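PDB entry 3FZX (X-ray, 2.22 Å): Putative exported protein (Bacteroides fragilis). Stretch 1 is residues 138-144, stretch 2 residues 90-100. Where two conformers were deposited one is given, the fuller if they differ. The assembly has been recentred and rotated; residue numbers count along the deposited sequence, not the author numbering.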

# COMPACT_ATOMS: atom_id res chain seq x y z
N ASN A 138 10.10 -5.41 19.94
CA ASN A 138 9.96 -6.85 20.14
C ASN A 138 8.56 -7.30 19.86
O ASN A 138 8.36 -8.46 19.52
CB ASN A 138 10.31 -7.28 21.56
CG ASN A 138 11.79 -7.25 21.83
OD1 ASN A 138 12.61 -7.19 20.90
ND2 ASN A 138 12.16 -7.34 23.09
N ASN A 139 7.58 -6.42 20.05
CA ASN A 139 6.21 -6.75 19.72
C ASN A 139 5.95 -6.40 18.25
O ASN A 139 5.43 -5.34 17.94
CB ASN A 139 5.22 -6.04 20.64
CG ASN A 139 3.79 -6.39 20.32
OD1 ASN A 139 3.53 -7.45 19.78
ND2 ASN A 139 2.87 -5.47 20.60
N ARG A 140 6.33 -7.32 17.36
CA ARG A 140 6.02 -7.19 15.94
C ARG A 140 5.66 -8.54 15.32
O ARG A 140 5.91 -9.59 15.89
CB ARG A 140 7.21 -6.59 15.21
CG ARG A 140 8.46 -7.39 15.21
CD ARG A 140 9.57 -6.57 14.61
NE ARG A 140 10.77 -7.37 14.37
CZ ARG A 140 11.62 -7.77 15.32
NH1 ARG A 140 11.42 -7.51 16.61
NH2 ARG A 140 12.67 -8.48 14.99
N ALA A 141 5.11 -8.48 14.11
CA ALA A 141 4.66 -9.68 13.41
C ALA A 141 4.66 -9.44 11.91
O ALA A 141 4.54 -8.30 11.47
CB ALA A 141 3.24 -10.03 13.89
N GLU A 142 4.79 -10.52 11.15
CA GLU A 142 4.63 -10.50 9.70
C GLU A 142 3.65 -11.60 9.26
O GLU A 142 3.81 -12.77 9.67
CB GLU A 142 5.95 -10.73 9.01
CG GLU A 142 5.86 -10.76 7.48
CD GLU A 142 7.22 -11.00 6.82
OE1 GLU A 142 7.98 -10.05 6.62
OE2 GLU A 142 7.51 -12.15 6.48
N ILE A 143 2.65 -11.23 8.46
CA ILE A 143 1.70 -12.21 7.89
C ILE A 143 1.82 -12.20 6.36
O ILE A 143 1.47 -11.21 5.70
CB ILE A 143 0.23 -11.96 8.27
CG1 ILE A 143 0.04 -11.90 9.80
CG2 ILE A 143 -0.66 -13.12 7.73
CD1 ILE A 143 -1.31 -11.32 10.24
N SER A 144 2.32 -13.29 5.81
CA SER A 144 2.49 -13.42 4.37
C SER A 144 1.38 -14.29 3.81
O SER A 144 1.18 -15.41 4.29
CB SER A 144 3.84 -14.04 4.05
OG SER A 144 4.17 -13.80 2.70
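Stretch 2 90-100: TALNMMNADVY

Stretch 2 packs as the last part of a helix, a loop and the start of a strand against stretch 1. The helical part, which begins earlier in the chain, runs nearly antiparallel to strand 140-144: the axes make an angle of 157° (signed crossing angle -157°) and approach to 9.3 Å. In this register the CA of Ala 91 lies 7.2 Å from the CA of Ala 141, and the CA of Met 94 lies 7.0 Å from the CA of Asn 139. Thr 90 points toward stretch 1, but its CG2 comes no nearer than 4.8 Å, to CB of Ala 141. Ala 91 points sideways, and its CB meets CD1 of Ile 143 at 4.0 Å, an apolar contact between buried residues. Leu 92 and Asn 93 do not reach stretch 1. Met 94, a selenomethionine, is the centre of the contact. With chi1, chi2 and chi3 all p, its side chain folds over so that CE lies 3.6 Å from the CA of Arg 140 and 4.2 Å from the CB of Ala 141. Its backbone N donates a hydrogen bond to O of Ala 91, while its own O accepts a nearly straight hydrogen bond from ND2 of Asn 139 (3.0 Å, 175°), the one hydrogen bond between the stretches. OD1 of Asn 139 lies 3.2 Å from CB of Met 94. Met 95, also selenomethionine, points away. A type I turn follows from Asn 96 to Val 99, closed by a hydrogen bond from Val 99 N to Asn 96 O (2.9 Å); Asn 96 OD1 also accepts from Asp 98 N (3.1 Å). Ala 97 and Asp 98 stand clear of stretch 1. Val 99 opens the next strand and its CA-to-CB bond points toward stretch 1, with CG2 3.9 Å from ND2 of Asn 139. Tyr 100 continues that strand, out of reach.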

# COMPACT_ATOMS: atom_id res chain seq x y z
N THR A 90 -2.85 -14.32 16.08
CA THR A 90 -1.52 -13.77 16.40
C THR A 90 -1.55 -12.27 16.28
O THR A 90 -1.03 -11.57 17.13
CB THR A 90 -0.40 -14.37 15.47
OG1 THR A 90 -0.37 -15.79 15.65
CG2 THR A 90 0.99 -13.80 15.79
N ALA A 91 -2.24 -11.77 15.26
CA ALA A 91 -2.37 -10.35 15.04
C ALA A 91 -3.24 -9.70 16.12
O ALA A 91 -2.83 -8.74 16.79
CB ALA A 91 -2.94 -10.10 13.67
N LEU A 92 -4.44 -10.26 16.29
CA LEU A 92 -5.40 -9.71 17.24
C LEU A 92 -4.79 -9.61 18.63
O LEU A 92 -4.92 -8.59 19.30
CB LEU A 92 -6.68 -10.56 17.28
CG LEU A 92 -7.49 -10.51 15.99
CD1 LEU A 92 -8.60 -11.59 15.99
CD2 LEU A 92 -8.03 -9.06 15.82
N ASN A 93 -4.11 -10.68 19.02
CA ASN A 93 -3.52 -10.79 20.35
C ASN A 93 -2.30 -9.92 20.62
O ASN A 93 -1.92 -9.79 21.76
CB ASN A 93 -3.20 -12.26 20.67
CG ASN A 93 -4.47 -13.11 20.85
OD1 ASN A 93 -5.57 -12.58 20.88
ND2 ASN A 93 -4.31 -14.42 20.97
N MSE A 94 -1.68 -9.32 19.61
CA MSE A 94 -0.54 -8.45 19.89
C MSE A 94 -0.88 -6.97 19.75
O MSE A 94 -0.03 -6.12 20.02
CB MSE A 94 0.71 -8.86 19.09
CG MSE A 94 0.57 -9.07 17.60
SE MSE A 94 0.50 -7.40 16.62
CE MSE A 94 2.46 -6.90 16.62
N MSE A 95 -2.13 -6.66 19.40
CA MSE A 95 -2.52 -5.27 19.12
C MSE A 95 -2.77 -4.42 20.35
O MSE A 95 -3.35 -4.88 21.33
CB MSE A 95 -3.79 -5.20 18.29
CG MSE A 95 -3.62 -5.26 16.77
SE MSE A 95 -5.42 -5.60 16.05
CE MSE A 95 -4.78 -6.25 14.31
N ASN A 96 -2.33 -3.18 20.26
CA ASN A 96 -2.69 -2.13 21.20
C ASN A 96 -2.62 -0.79 20.44
O ASN A 96 -2.32 -0.75 19.24
CB ASN A 96 -1.83 -2.18 22.48
CG ASN A 96 -0.34 -2.14 22.18
OD1 ASN A 96 0.14 -1.28 21.45
ND2 ASN A 96 0.41 -3.08 22.77
N ALA A 97 -2.95 0.29 21.13
CA ALA A 97 -3.00 1.62 20.52
C ALA A 97 -1.69 2.05 19.85
O ALA A 97 -1.72 2.86 18.95
CB ALA A 97 -3.41 2.65 21.55
N ASP A 98 -0.54 1.53 20.30
CA ASP A 98 0.74 1.87 19.70
C ASP A 98 1.18 0.93 18.56
O ASP A 98 2.30 1.07 18.06
CB ASP A 98 1.84 1.96 20.78
CG ASP A 98 1.63 3.14 21.74
OD1 ASP A 98 0.69 3.94 21.57
OD2 ASP A 98 2.43 3.28 22.68
N VAL A 99 0.33 -0.02 18.17
CA VAL A 99 0.65 -0.92 17.07
C VAL A 99 0.19 -0.31 15.75
O VAL A 99 -0.90 0.20 15.64
CB VAL A 99 0.03 -2.34 17.24
CG1 VAL A 99 0.02 -3.09 15.92
CG2 VAL A 99 0.80 -3.13 18.30
N TYR A 100 1.06 -0.37 14.76
CA TYR A 100 0.77 0.11 13.42
C TYR A 100 1.00 -1.03 12.49
O TYR A 100 1.65 -2.01 12.82
CB TYR A 100 1.71 1.27 13.07
CG TYR A 100 1.39 2.44 13.95
CD1 TYR A 100 0.31 3.30 13.65
CD2 TYR A 100 2.08 2.66 15.13
CE1 TYR A 100 -0.03 4.36 14.48
CE2 TYR A 100 1.75 3.74 15.97
CZ TYR A 100 0.70 4.57 15.63
OH TYR A 100 0.37 5.61 16.45